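Water-soluble chlorophyll protein (Brassicaceae, PDB 5HPZ) binds chlorophyll in a water-soluble tetramer built from Kunitz-type beta-trefoil chains, and may be related to protease inhibitors in function as well as in fold. Local coordinates at residues F19-K24 with F168-K173; E108-I113 with A154-A159. All coordinates share one frame; numbering follows the deposited sequence.

Overall arrangement
Contact 1 pairs strand 18-22, near the N-terminus, with strand 169-173, near the C-terminus, so the two ends of the beta-trefoil chain meet in an antiparallel pair. Contact 2 is nested inside the long loop this closes: the short strand 111-113 and the turn before it meet strand 155-160, an edge strand, within this chain, of a four-stranded antiparallel sheet. Strand 169-173 is the next strand after 155-160, so a loop connects the two contacts along the chain. Their centres lie 16 Å apart, with nearest atoms about 7 Å apart and no direct touch. Contact 1 thus joins the chain ends, while contact 2 ties two later parts of the same single domain together.

Contact 1 (F19-K24 with F168-K173)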
loop_
_atom_site.group_PDB
_atom_site.type_symbol
_atom_site.label_atom_id
_atom_site.label_comp_id
_atom_site.label_asym_id
_atom_site.label_seq_id
_atom_site.Cartn_x
_atom_site.Cartn_y
_atom_site.Cartn_z
ATOM N N PHE A 19 26.364 5.580 4.986
ATOM C CA PHE A 19 25.581 4.402 4.588
ATOM C C PHE A 19 26.164 3.150 5.287
ATOM O O PHE A 19 27.392 2.996 5.384
ATOM C CB PHE A 19 25.684 4.142 3.113
ATOM C CG PHE A 19 25.300 5.301 2.240
ATOM C CD1 PHE A 19 23.992 5.782 2.227
ATOM C CD2 PHE A 19 26.248 5.876 1.393
ATOM C CE1 PHE A 19 23.631 6.828 1.384
ATOM C CE2 PHE A 19 25.905 6.932 0.567
ATOM C CZ PHE A 19 24.593 7.409 0.561
ATOM N N ILE A 20 25.297 2.261 5.765
ATOM C CA ILE A 20 25.737 0.930 6.169
ATOM C C ILE A 20 25.482 -0.088 5.039
ATOM O O ILE A 20 24.342 -0.326 4.632
ATOM C CB ILE A 20 25.068 0.439 7.449
ATOM C CG1 ILE A 20 25.364 1.394 8.625
ATOM C CG2 ILE A 20 25.630 -0.923 7.803
ATOM C CD1 ILE A 20 24.547 1.140 9.877
ATOM N N GLN A 21 26.550 -0.683 4.535
ATOM C CA GLN A 21 26.438 -1.538 3.373
ATOM C C GLN A 21 26.986 -2.926 3.683
ATOM O O GLN A 21 28.109 -3.031 4.116
ATOM C CB GLN A 21 27.142 -0.888 2.218
ATOM C CG GLN A 21 26.183 0.099 1.535
ATOM C CD GLN A 21 26.860 0.957 0.514
ATOM O OE1 GLN A 21 27.950 0.631 0.051
ATOM N NE2 GLN A 21 26.242 2.052 0.163
ATOM N N PRO A 22 26.149 -3.969 3.540
ATOM C CA PRO A 22 26.577 -5.316 3.847
ATOM C C PRO A 22 27.692 -5.747 2.947
ATOM O O PRO A 22 27.567 -5.618 1.752
ATOM C CB PRO A 22 25.319 -6.164 3.594
ATOM C CG PRO A 22 24.206 -5.226 3.831
ATOM C CD PRO A 22 24.702 -3.927 3.268
ATOM N N ALA A 23 28.772 -6.237 3.528
ATOM C CA ALA A 23 29.910 -6.654 2.737
ATOM C C ALA A 23 29.541 -7.810 1.796
ATOM O O ALA A 23 28.569 -8.546 2.001
ATOM C CB ALA A 23 31.051 -7.043 3.652
ATOM N N LYS A 24 30.317 -7.940 0.728
ATOM C CA LYS A 24 30.202 -9.072 -0.177
ATOM C C LYS A 24 28.724 -9.410 -0.490
ATOM O O LYS A 24 28.284 -10.537 -0.298
ATOM C CB LYS A 24 30.951 -10.280 0.415
ATOM N N PHE A 168 27.650 -8.856 8.181
ATOM C CA PHE A 168 28.913 -8.167 8.045
ATOM C C PHE A 168 28.747 -6.926 7.174
ATOM O O PHE A 168 28.170 -7.007 6.075
ATOM C CB PHE A 168 29.987 -9.141 7.519
ATOM C CG PHE A 168 30.223 -10.299 8.452
ATOM C CD1 PHE A 168 30.868 -10.106 9.661
ATOM C CD2 PHE A 168 29.755 -11.578 8.142
ATOM C CE1 PHE A 168 31.068 -11.163 10.534
ATOM C CE2 PHE A 168 29.939 -12.629 9.028
ATOM C CZ PHE A 168 30.606 -12.427 10.213
ATOM N N VAL A 169 29.263 -5.801 7.662
ATOM C CA VAL A 169 29.056 -4.504 7.008
ATOM C C VAL A 169 30.303 -3.689 6.853
ATOM O O VAL A 169 31.267 -3.871 7.547
ATOM C CB VAL A 169 28.042 -3.604 7.822
ATOM C CG1 VAL A 169 26.739 -4.351 7.993
ATOM C CG2 VAL A 169 28.597 -3.233 9.219
ATOM N N LYS A 170 30.192 -2.705 5.993
ATOM C CA LYS A 170 31.167 -1.656 5.943
ATOM C C LYS A 170 30.399 -0.310 5.942
ATOM O O LYS A 170 29.158 -0.274 5.695
ATOM C CB LYS A 170 32.065 -1.864 4.744
ATOM C CG LYS A 170 31.333 -1.865 3.419
ATOM C CD LYS A 170 32.285 -2.239 2.285
ATOM C CE LYS A 170 31.998 -1.427 1.020
ATOM N NZ LYS A 170 30.562 -1.317 0.635
ATOM N N PHE A 171 31.119 0.759 6.281
ATOM C CA PHE A 171 30.545 2.076 6.468
ATOM C C PHE A 171 31.041 2.967 5.365
ATOM O O PHE A 171 32.260 3.123 5.151
ATOM C CB PHE A 171 30.969 2.619 7.810
ATOM C CG PHE A 171 30.579 1.734 8.964
ATOM C CD1 PHE A 171 29.251 1.550 9.317
ATOM C CD2 PHE A 171 31.541 1.058 9.696
ATOM C CE1 PHE A 171 28.901 0.712 10.371
ATOM C CE2 PHE A 171 31.204 0.231 10.767
ATOM C CZ PHE A 171 29.880 0.045 11.088
ATOM N N VAL A 172 30.107 3.547 4.649
ATOM C CA VAL A 172 30.459 4.254 3.441
ATOM C C VAL A 172 30.059 5.693 3.659
ATOM O O VAL A 172 28.848 5.998 3.795
ATOM C CB VAL A 172 29.733 3.653 2.259
ATOM C CG1 VAL A 172 29.980 4.471 0.996
ATOM C CG2 VAL A 172 30.186 2.212 2.097
ATOM N N LYS A 173 31.071 6.554 3.713
ATOM C CA LYS A 173 30.887 7.973 4.000
ATOM C C LYS A 173 29.976 8.594 2.988
ATOM O O LYS A 173 30.131 8.365 1.779
ATOM C CB LYS A 173 32.241 8.688 3.917
ATOM C CG LYS A 173 32.175 10.203 4.048
ATOM C CD LYS A 173 32.381 10.639 5.478
ATOM C CE LYS A 173 32.440 12.159 5.633
ATOM N NZ LYS A 173 32.316 12.423 7.089
#
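Strands 19-22 and 169-173 run antiparallel, their axes 4.5 Å apart at 148°, with F19-V172 and Q21-K170 as hydrogen-bonded pairs and I20-F171 as a non-hydrogen-bonded one. Q21 N gives an almost straight bond to K170 O (2.9 Å, 178°), and K170 N returns one to Q21 O. P22, opposite V169 in a non-hydrogen-bonded pair, needs no N-H toward this neighbour; just past the strand A23 N bonds F168 O at 2.7 Å. Branched I20 can meet two partners at once: CG2, anti to the backbone N, rests 3.6 Å from V169 CB, while CG1 meets the edge of the F171 ring, 4.0 Å from CD1. F60 also meets that ring edge-to-face. The strand pair brings the first and last strands of the beta-trefoil together. An alanine at I20 would probably strip V169 and the F171 edge of the contacts made by CG2 and CG1 and open a gap between them. On the other face, partly exposed and so suited to a polar Q21, K170 NZ gives Q21 OE1 a weak bond (3.3 Å); Q21 NE2 is held by P54 O. F19 CD2 packs against V172 CG1, and F19 also packs against Y52 of a second subunit.

Contact 2 (E108-I113 with A154-A159); sequences EPAIII and APQLIA
In this beta-trefoil chain, the turn leading into strand 111-113 meets strand 155-159 through a single bridge between A110 and I158, whose CA atoms are 4.2 Å apart. Two backbone bonds flank it. A159 N points almost straight at P109 O (2.8 Å), whereas I111 N reaches L157 O from above the carbonyl plane, 44° out of it, at 3.1 Å. A water adds a third link, bonding to I111 O, L157 O and Q156 NE2, which the outstretched glutamine side chain carries to it. The small methyl of A110 suits this close backbone approach. The CB of I111 points toward strand 155-159; CG1 packs on L157 CB at 3.7 Å and CD1 meets A159 CB at 4.0 Å, the short alanine leaving room for the ethyl branch. Farther back, at E108, OE1 lies 3.6 Å from I158 CD1, a van der Waals contact of a methyl with a carboxylate oxygen; OE1 makes a salt bridge with K165, and OE2 a hydrogen bond with T160. The strand axes stand at 103°, so the pairing stops after one bridge; I111 goes on to pack against V99 of strand 97-99 and I45 of strand 44-47, and L157 against V144 and T146 of strand 142-148.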
loop_
_atom_site.group_PDB
_atom_site.type_symbol
_atom_site.label_atom_id
_atom_site.label_comp_id
_atom_site.label_asym_id
_atom_site.label_seq_id
_atom_site.Cartn_x
_atom_site.Cartn_y
_atom_site.Cartn_z
ATOM N N GLU A 108 14.025 -14.227 18.096
ATOM C CA GLU A 108 15.141 -13.419 17.552
ATOM C C GLU A 108 14.541 -12.058 17.212
ATOM O O GLU A 108 13.886 -11.918 16.208
ATOM C CB GLU A 108 15.705 -14.086 16.278
ATOM C CG GLU A 108 16.423 -15.420 16.526
ATOM C CD GLU A 108 17.149 -15.944 15.287
ATOM O OE1 GLU A 108 16.561 -15.925 14.184
ATOM O OE2 GLU A 108 18.295 -16.395 15.405
ATOM N N PRO A 109 14.705 -11.066 18.070
ATOM C CA PRO A 109 13.787 -9.966 17.860
ATOM C C PRO A 109 14.224 -9.051 16.734
ATOM O O PRO A 109 15.440 -8.840 16.479
ATOM C CB PRO A 109 13.832 -9.237 19.201
ATOM C CG PRO A 109 15.212 -9.504 19.706
ATOM C CD PRO A 109 15.493 -10.916 19.307
ATOM N N ALA A 110 13.248 -8.458 16.095
ATOM C CA ALA A 110 13.550 -7.581 14.992
ATOM C C ALA A 110 14.321 -6.346 15.512
ATOM O O ALA A 110 14.143 -5.928 16.629
ATOM C CB ALA A 110 12.282 -7.168 14.333
ATOM N N ILE A 111 15.167 -5.766 14.676
ATOM C CA ILE A 111 15.706 -4.449 14.950
ATOM C C ILE A 111 14.702 -3.438 14.360
ATOM O O ILE A 111 14.343 -3.511 13.177
ATOM C CB ILE A 111 17.074 -4.225 14.271
ATOM C CG1 ILE A 111 18.060 -5.361 14.589
ATOM C CG2 ILE A 111 17.695 -2.890 14.738
ATOM C CD1 ILE A 111 18.326 -5.563 16.058
ATOM N N ILE A 112 14.225 -2.533 15.192
ATOM C CA ILE A 112 13.220 -1.585 14.755
ATOM C C ILE A 112 13.768 -0.162 14.786
ATOM O O ILE A 112 14.929 0.072 15.130
ATOM C CB ILE A 112 11.981 -1.699 15.605
ATOM C CG1 ILE A 112 12.371 -1.602 17.073
ATOM C CG2 ILE A 112 11.285 -3.013 15.321
ATOM C CD1 ILE A 112 11.290 -1.158 18.015
ATOM N N ILE A 113 12.945 0.781 14.376
ATOM C CA ILE A 113 13.296 2.168 14.338
ATOM C C ILE A 113 12.387 2.854 15.327
ATOM O O ILE A 113 11.153 2.681 15.309
ATOM C CB ILE A 113 13.135 2.772 12.950
ATOM C CG1 ILE A 113 13.951 1.963 11.945
ATOM C CG2 ILE A 113 13.534 4.248 12.983
ATOM C CD1 ILE A 113 13.779 2.405 10.518
ATOM N N ALA A 154 14.042 -9.973 0.917
ATOM C CA ALA A 154 15.239 -9.129 1.274
ATOM C C ALA A 154 15.649 -9.295 2.727
ATOM O O ALA A 154 14.792 -9.472 3.567
ATOM C CB ALA A 154 14.977 -7.656 1.020
ATOM N N PRO A 155 16.945 -9.285 3.008
ATOM C CA PRO A 155 17.347 -9.562 4.405
ATOM C C PRO A 155 16.811 -8.527 5.420
ATOM O O PRO A 155 16.955 -7.317 5.190
ATOM C CB PRO A 155 18.846 -9.468 4.348
ATOM C CG PRO A 155 19.176 -9.886 2.953
ATOM C CD PRO A 155 18.094 -9.339 2.084
ATOM N N GLN A 156 16.161 -9.002 6.469
ATOM C CA GLN A 156 15.644 -8.130 7.502
ATOM C C GLN A 156 16.526 -8.257 8.728
ATOM O O GLN A 156 16.903 -9.393 9.094
ATOM C CB GLN A 156 14.252 -8.568 7.838
ATOM C CG GLN A 156 13.729 -7.858 9.024
ATOM C CD GLN A 156 12.446 -8.428 9.517
ATOM O OE1 GLN A 156 11.735 -9.121 8.809
ATOM N NE2 GLN A 156 12.139 -8.128 10.761
ATOM N N LEU A 157 16.808 -7.135 9.401
ATOM C CA LEU A 157 17.678 -7.160 10.548
ATOM C C LEU A 157 16.972 -7.657 11.727
ATOM O O LEU A 157 15.890 -7.182 12.043
ATOM C CB LEU A 157 18.265 -5.795 10.893
ATOM C CG LEU A 157 19.560 -5.443 10.188
ATOM C CD1 LEU A 157 19.382 -5.380 8.658
ATOM C CD2 LEU A 157 20.089 -4.146 10.725
ATOM N N ILE A 158 17.636 -8.589 12.422
ATOM C CA ILE A 158 17.255 -9.057 13.750
ATOM C C ILE A 158 18.455 -9.129 14.691
ATOM O O ILE A 158 19.596 -8.993 14.281
ATOM C CB ILE A 158 16.670 -10.455 13.670
ATOM C CG1 ILE A 158 17.738 -11.402 13.118
ATOM C CG2 ILE A 158 15.372 -10.424 12.863
ATOM C CD1 ILE A 158 17.189 -12.707 12.621
ATOM N N ALA A 159 18.206 -9.287 15.983
ATOM C CA ALA A 159 19.248 -9.631 16.934
ATOM C C ALA A 159 19.242 -11.139 17.213
ATOM O O ALA A 159 18.216 -11.734 17.497
ATOM C CB ALA A 159 19.122 -8.850 18.253
HETATM O O HOH W 1 13.918 -5.392 11.226
#